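Enzyme subtilase SubTY from Bacillus sp. TY145 (Bacillus sp., PDB 5FFN) is a calcium-binding serine protease of the subtilase family that hydrolyses peptide bonds and is captured here in complex with the chymotrypsin inhibitor CI2A. Local coordinates at residues S171-T177 with F207-P213; A1-T5 with G242-T246. The contacts are given in a common frame with arbitrary orientation. Residues are numbered along the deposited sequence.

In the fold
From the N terminus, residues 1-5 lie on the surface just before helix 9-15 and pack against the start of strand 244-247, so contact 2 closes a loop holding most of the chain. Nested inside it, contact 1 closes a much shorter loop: 171-177, following strand 163-167 of the central mixed sheet, meets 207-213, which leads from strand 201-204 towards strand 228-231. The two contacts, 31 Å apart between centres, do not touch. Contact 2 packs the N-terminal segment against the hairpin that precedes helix 250-267, whereas contact 1 joins two loops beside the bound inhibitor, with a calcium ion about 8 Å from the Asn212 side chain and a sodium ion about 9 Å from Gly211.

Contact 1: S171-T177 with F207-P213; sequences SGSGSNT and FSSRGNP
Two irregular loops run in the same general sense, with CA pairs of 4.2 Å (Gly172-Ser209), 5.0 Å (Ser175-Arg210) and 4.3 Å (Asn176-Asn212). A cis peptide between Gly172 and Ser173 and a left-handed Asn176 (phi/psi 61/37) bend 171-177 into an arch over Arg210, and Thr177 N returns to Arg210 O in a weak hydrogen bond of 2.9 Å. At the other end Ser171 N donates to Ser209 OG (2.7 Å) and Gly172 N to Phe207 O (2.8 Å), whose position is less sure. Gly172 CA lies 3.2 Å from Ser208 O, a CA-H...O contact that a side chain would obstruct. Asn176 N donates to Gly211 O (2.9 Å). Thr177, chi1 p, serves both loops: OG1 accepts from Arg210 N (3.0 Å) and donates to Gly174 O (2.8 Å). One water joins Thr177 O and Ser209 OG, 2.7 Å from each. Beneath the arch, with Ser173 CA over one face of its guanidinium, Arg210 gives NH1 to Ser208 O (2.7 Å) and Ala205 O, and NH2 to Ile293 O; Asn176 OD1 takes Arg224 NE. Phe207 stacks on an aromatic side chain of the inhibitor chain, consistent with a place beside the substrate cleft. With carbonyls and the Ser209 and Thr177 hydroxyls satisfying these amides, the loops are held by a specific polar network rather than by a regular sheet or a hydrophobic interface.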
ATOM      1  N   SER A 171       0.317   2.080 -12.132  1.00 12.70           N
ATOM      2  CA  SER A 171       0.751   2.474 -13.484  1.00 13.43           C
ATOM      3  C   SER A 171       0.260   1.509 -14.574  1.00 13.06           C
ATOM      4  O   SER A 171       0.809   1.508 -15.677  1.00 14.15           O
ATOM      5  CB  SER A 171       2.257   2.599 -13.514  1.00 13.85           C
ATOM      6  OG  SER A 171       2.635   3.652 -12.660  1.00 12.67           O
ATOM      7  N   GLY A 172      -0.767   0.721 -14.279  1.00 13.96           N
ATOM      8  CA  GLY A 172      -1.260  -0.303 -15.207  1.00 14.13           C
ATOM      9  C   GLY A 172      -2.121   0.302 -16.294  1.00 14.89           C
ATOM     10  O   GLY A 172      -2.433   1.488 -16.219  1.00 14.39           O
ATOM     11  N   SER A 173      -2.579  -0.493 -17.251  1.00 14.98           N
ATOM     12  CA  SER A 173      -2.508  -1.965 -17.251  1.00 16.19           C
ATOM     13  C   SER A 173      -1.328  -2.515 -18.048  1.00 15.82           C
ATOM     14  O   SER A 173      -1.166  -3.750 -18.198  1.00 15.10           O
ATOM     15  CB  SER A 173      -3.816  -2.543 -17.793  1.00 16.92           C
ATOM     16  OG  SER A 173      -4.038  -2.057 -19.113  1.00 17.13           O
ATOM     17  N   GLY A 174      -0.486  -1.601 -18.527  1.00 15.22           N
ATOM     18  CA  GLY A 174       0.667  -1.941 -19.333  1.00 16.24           C
ATOM     19  C   GLY A 174       1.617  -2.807 -18.533  1.00 17.32           C
ATOM     20  O   GLY A 174       1.710  -2.667 -17.298  1.00 17.17           O
ATOM     21  N   SER A 175       2.283  -3.726 -19.226  1.00 17.23           N
ATOM     22  CA  SER A 175       3.201  -4.684 -18.605  1.00 18.10           C
ATOM     23  C   SER A 175       4.468  -4.012 -18.086  1.00 17.22           C
ATOM     24  O   SER A 175       4.917  -2.996 -18.624  1.00 16.10           O
ATOM     25  CB  SER A 175       3.548  -5.782 -19.616  1.00 18.86           C
ATOM     26  OG  SER A 175       2.348  -6.428 -20.048  1.00 20.73           O
ATOM     27  N   ASN A 176       5.035  -4.576 -17.019  1.00 16.91           N
ATOM     28  CA  ASN A 176       6.315  -4.125 -16.453  1.00 15.93           C
ATOM     29  C   ASN A 176       6.324  -2.695 -15.956  1.00 15.64           C
ATOM     30  O   ASN A 176       7.326  -1.984 -16.084  1.00 17.08           O
ATOM     31  CB  ASN A 176       7.466  -4.311 -17.458  1.00 17.49           C
ATOM     32  CG  ASN A 176       8.789  -4.572 -16.769  1.00 19.18           C
ATOM     33  OD1 ASN A 176       8.806  -4.835 -15.574  1.00 18.79           O
ATOM     34  ND2 ASN A 176       9.890  -4.525 -17.508  1.00 22.69           N
ATOM     35  N   THR A 177       5.208  -2.278 -15.387  1.00 14.59           N
ATOM     36  CA  THR A 177       5.023  -0.942 -14.829  1.00 14.26           C
ATOM     37  C   THR A 177       5.125  -0.917 -13.289  1.00 13.39           C
ATOM     38  O   THR A 177       4.938   0.150 -12.670  1.00 13.94           O
ATOM     39  CB  THR A 177       3.642  -0.363 -15.254  1.00 13.33           C
ATOM     40  OG1 THR A 177       2.601  -1.327 -15.046  1.00 12.92           O
ATOM     41  CG2 THR A 177       3.638   0.061 -16.765  1.00 14.65           C
ATOM     42  N   PHE A 207      -5.866  -0.176 -13.262  1.00 12.46           N
ATOM     43  CA  PHE A 207      -4.849   0.784 -12.848  1.00 13.43           C
ATOM     44  C   PHE A 207      -3.645   0.113 -12.212  1.00 12.45           C
ATOM     45  O   PHE A 207      -2.596   0.721 -12.146  1.00 11.88           O
ATOM     46  CB  PHE A 207      -5.374   1.907 -11.920  1.00 13.78           C
ATOM     47  CG  PHE A 207      -5.903   1.438 -10.572  1.00 12.99           C
ATOM     48  CD1 PHE A 207      -5.032   1.018  -9.573  1.00 13.18           C
ATOM     49  CD2 PHE A 207      -7.275   1.415 -10.319  1.00 15.49           C
ATOM     50  CE1 PHE A 207      -5.508   0.576  -8.374  1.00 15.27           C
ATOM     51  CE2 PHE A 207      -7.772   0.991  -9.105  1.00 14.57           C
ATOM     52  CZ  PHE A 207      -6.909   0.564  -8.124  1.00 12.86           C
ATOM     53  N   SER A 208      -3.823  -1.101 -11.693  1.00 12.86           N
ATOM     54  CA  SER A 208      -2.753  -1.777 -10.910  1.00 12.12           C
ATOM     55  C   SER A 208      -1.508  -2.024 -11.760  1.00 11.40           C
ATOM     56  O   SER A 208      -1.580  -2.472 -12.888  1.00 11.64           O
ATOM     57  CB  SER A 208      -3.306  -3.062 -10.277  1.00 12.88           C
ATOM     58  OG  SER A 208      -2.414  -3.680  -9.367  1.00 10.91           O
ATOM     59  N   SER A 209      -0.329  -1.712 -11.212  1.00 11.27           N
ATOM     60  CA  SER A 209       0.894  -1.892 -11.980  1.00 11.89           C
ATOM     61  C   SER A 209       1.171  -3.375 -12.199  1.00 10.91           C
ATOM     62  O   SER A 209       0.991  -4.197 -11.294  1.00 11.98           O
ATOM     63  CB  SER A 209       2.093  -1.238 -11.314  1.00 10.95           C
ATOM     64  OG  SER A 209       2.003   0.176 -11.262  1.00 12.08           O
ATOM     65  N   ARG A 210       1.637  -3.692 -13.399  1.00 12.43           N
ATOM     66  CA  ARG A 210       1.977  -5.083 -13.766  1.00 11.79           C
ATOM     67  C   ARG A 210       3.467  -5.343 -13.604  1.00 11.50           C
ATOM     68  O   ARG A 210       4.261  -4.476 -13.838  1.00 11.82           O
ATOM     69  CB  ARG A 210       1.576  -5.389 -15.209  1.00 11.52           C
ATOM     70  CG  ARG A 210       0.170  -5.946 -15.400  1.00 10.86           C
ATOM     71  CD  ARG A 210      -0.940  -5.019 -14.892  1.00 12.58           C
ATOM     72  NE  ARG A 210      -2.262  -5.629 -15.145  1.00 13.42           N
ATOM     73  CZ  ARG A 210      -3.427  -5.176 -14.714  1.00 14.64           C
ATOM     74  NH1 ARG A 210      -3.494  -4.075 -13.963  1.00 13.86           N
ATOM     75  NH2 ARG A 210      -4.563  -5.834 -15.041  1.00 13.98           N
ATOM     76  N   GLY A 211       3.807  -6.565 -13.209  1.00 12.94           N
ATOM     77  CA  GLY A 211       5.179  -7.031 -13.160  1.00 11.89           C
ATOM     78  C   GLY A 211       5.749  -7.313 -14.538  1.00 13.67           C
ATOM     79  O   GLY A 211       5.131  -7.052 -15.569  1.00 13.09           O
ATOM     80  N   ASN A 212       6.945  -7.865 -14.526  1.00 13.47           N
ATOM     81  CA  ASN A 212       7.684  -8.172 -15.730  1.00 14.39           C
ATOM     82  C   ASN A 212       7.176  -9.524 -16.290  1.00 14.14           C
ATOM     83  O   ASN A 212       7.410 -10.577 -15.699  1.00 13.49           O
ATOM     84  CB  ASN A 212       9.174  -8.238 -15.365  1.00 15.00           C
ATOM     85  CG  ASN A 212      10.068  -8.560 -16.563  1.00 16.47           C
ATOM     86  OD1 ASN A 212       9.588  -8.665 -17.686  1.00 19.42           O
ATOM     87  ND2 ASN A 212      11.375  -8.641 -16.326  1.00 20.03           N
ATOM     88  N   PRO A 213       6.547  -9.522 -17.493  1.00 15.80           N
ATOM     89  CA  PRO A 213       6.075 -10.828 -18.026  1.00 16.65           C
ATOM     90  C   PRO A 213       7.164 -11.905 -18.114  1.00 17.05           C
ATOM     91  O   PRO A 213       6.875 -13.079 -17.842  1.00 17.76           O
ATOM     92  CB  PRO A 213       5.509 -10.457 -19.403  1.00 17.88           C
ATOM     93  CG  PRO A 213       5.126  -9.029 -19.256  1.00 16.96           C
ATOM     94  CD  PRO A 213       6.252  -8.437 -18.448  1.00 16.14           C
TER
HETATM   95  O   HOH W   1       4.123   1.738 -10.579  1.00 17.25           O

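Contact 2: A1-T5 with G242-T246; sequences AVPST and GGYNT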
ATOM      1  N   ALA A   1     -19.917   9.511  13.817  1.00 28.73           N
ATOM      2  CA  ALA A   1     -20.037   8.947  12.443  1.00 29.09           C
ATOM      3  C   ALA A   1     -19.971   7.411  12.508  1.00 28.56           C
ATOM      4  O   ALA A   1     -19.363   6.835  13.398  1.00 29.63           O
ATOM      5  CB  ALA A   1     -18.927   9.508  11.506  1.00 29.19           C
ATOM      6  N   VAL A   2     -20.656   6.769  11.598  1.00 29.35           N
ATOM      7  CA  VAL A   2     -20.513   5.323  11.461  1.00 29.52           C
ATOM      8  C   VAL A   2     -20.203   4.996  10.014  1.00 28.36           C
ATOM      9  O   VAL A   2     -20.591   5.723   9.082  1.00 28.16           O
ATOM     10  CB  VAL A   2     -21.763   4.549  11.985  1.00 29.52           C
ATOM     11  CG1 VAL A   2     -21.769   4.534  13.528  1.00 30.17           C
ATOM     12  CG2 VAL A   2     -23.023   5.118  11.418  1.00 30.00           C
ATOM     13  N   PRO A   3     -19.451   3.909   9.809  1.00 27.59           N
ATOM     14  CA  PRO A   3     -19.167   3.589   8.412  1.00 27.47           C
ATOM     15  C   PRO A   3     -20.458   3.134   7.719  1.00 26.69           C
ATOM     16  O   PRO A   3     -21.439   2.804   8.402  1.00 27.41           O
ATOM     17  CB  PRO A   3     -18.131   2.450   8.524  1.00 26.86           C
ATOM     18  CG  PRO A   3     -18.404   1.796   9.868  1.00 26.66           C
ATOM     19  CD  PRO A   3     -18.896   2.941  10.758  1.00 27.00           C
ATOM     20  N   SER A   4     -20.456   3.055   6.400  1.00 25.75           N
ATOM     21  CA  SER A   4     -21.603   2.503   5.667  1.00 24.90           C
ATOM     22  C   SER A   4     -21.880   1.028   6.007  1.00 25.35           C
ATOM     23  O   SER A   4     -23.012   0.543   5.840  1.00 25.04           O
ATOM     24  CB  SER A   4     -21.474   2.706   4.155  1.00 25.44           C
ATOM     25  OG  SER A   4     -20.547   1.822   3.529  1.00 24.41           O
ATOM     26  N   THR A   5     -20.840   0.333   6.469  1.00 23.99           N
ATOM     27  CA  THR A   5     -20.880  -1.063   6.939  1.00 22.94           C
ATOM     28  C   THR A   5     -19.678  -1.194   7.827  1.00 22.63           C
ATOM     29  O   THR A   5     -18.628  -0.547   7.580  1.00 22.07           O
ATOM     30  CB  THR A   5     -20.841  -2.125   5.785  1.00 23.90           C
ATOM     31  OG1 THR A   5     -20.766  -3.440   6.340  1.00 22.88           O
ATOM     32  CG2 THR A   5     -19.645  -1.923   4.847  1.00 23.73           C
ATOM     33  N   GLY A 242     -11.954  12.161  11.454  1.00 25.30           N
ATOM     34  CA  GLY A 242     -12.734  11.398  12.440  1.00 25.75           C
ATOM     35  C   GLY A 242     -13.848  10.525  11.875  1.00 25.04           C
ATOM     36  O   GLY A 242     -14.389   9.651  12.595  1.00 28.10           O
ATOM     37  N   GLY A 243     -14.206  10.716  10.619  1.00 23.29           N
ATOM     38  CA  GLY A 243     -15.229   9.862  10.033  1.00 22.88           C
ATOM     39  C   GLY A 243     -14.569   8.779   9.187  1.00 21.07           C
ATOM     40  O   GLY A 243     -13.581   8.169   9.621  1.00 20.45           O
ATOM     41  N   TYR A 244     -15.123   8.585   7.998  1.00 21.01           N
ATOM     42  CA  TYR A 244     -14.722   7.498   7.066  1.00 20.43           C
ATOM     43  C   TYR A 244     -14.672   8.030   5.681  1.00 20.22           C
ATOM     44  O   TYR A 244     -15.298   9.010   5.381  1.00 22.09           O
ATOM     45  CB  TYR A 244     -15.707   6.302   7.147  1.00 19.95           C
ATOM     46  CG  TYR A 244     -15.876   5.890   8.551  1.00 20.06           C
ATOM     47  CD1 TYR A 244     -16.833   6.503   9.366  1.00 20.00           C
ATOM     48  CD2 TYR A 244     -15.031   4.957   9.131  1.00 15.03           C
ATOM     49  CE1 TYR A 244     -16.939   6.170  10.689  1.00 19.99           C
ATOM     50  CE2 TYR A 244     -15.126   4.622  10.442  1.00 16.99           C
ATOM     51  CZ  TYR A 244     -16.098   5.249  11.231  1.00 19.47           C
ATOM     52  OH  TYR A 244     -16.199   4.943  12.544  1.00 21.73           O
ATOM     53  N   ASN A 245     -13.927   7.373   4.808  1.00 19.21           N
ATOM     54  CA  ASN A 245     -13.820   7.774   3.435  1.00 18.61           C
ATOM     55  C   ASN A 245     -13.527   6.556   2.578  1.00 17.19           C
ATOM     56  O   ASN A 245     -13.056   5.537   3.110  1.00 17.62           O
ATOM     57  CB  ASN A 245     -12.740   8.854   3.298  1.00 18.14           C
ATOM     58  CG  ASN A 245     -12.737   9.516   1.981  1.00 19.19           C
ATOM     59  OD1 ASN A 245     -13.752   9.571   1.270  1.00 21.16           O
ATOM     60  ND2 ASN A 245     -11.571  10.047   1.606  1.00 20.91           N
ATOM     61  N   THR A 246     -13.881   6.661   1.315  1.00 17.26           N
ATOM     62  CA  THR A 246     -13.735   5.603   0.338  1.00 17.27           C
ATOM     63  C   THR A 246     -12.768   6.067  -0.730  1.00 17.10           C
ATOM     64  O   THR A 246     -13.058   6.973  -1.532  1.00 16.30           O
ATOM     65  CB  THR A 246     -15.103   5.111  -0.224  1.00 17.50           C
ATOM     66  OG1 THR A 246     -15.869   4.573   0.858  1.00 17.91           O
ATOM     67  CG2 THR A 246     -14.928   4.062  -1.299  1.00 19.93           C
TER
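Residues 1-3 are extended and run in roughly the same direction as 243-244, with CA separations of 5.5 Å for Ala1-Gly243 and 6.1 Å for Pro3-Tyr244. No hydrogen bond links the two segments, so the N-terminal residues do not add a strand to the hairpin. Beyond Pro3 the chain turns at Ser4 and diverges. Gly242, at phi/psi 108/-13, supplies the bend before the chain straightens into the strand that begins at Tyr244. The interaction rests on Tyr244, whose CA-to-CB bond points toward the N-terminal segment and whose m rotamer lays the ring along it. Pro3 covers one face: its CD is 4.0 Å from the ring centroid and 26° off the normal, a CH-pi contact, and it approaches Tyr244 CZ to 3.7 Å. Ala1 buries about as much area as Pro3 (44 Å² against 42 Å²), with its CB 4.0 Å from both Tyr244 CE1 and Gly243 CA, while Ala1 O lies at the ring edge, 3.7 Å from Tyr244 CE1. The ring also meets His42 edge-to-face, and its hydroxyl is hydrogen-bonded to Asp44. Ser4 OG bonds to Glu236 on strand 235-238, the antiparallel partner of strand 244-247. Asn245 O accepts from His75, tying the hairpin to helix 72-81. The surface contact lays the segment leading into helix 9-15 against this two-stranded hairpin, which is followed two residues later by helix 250-267.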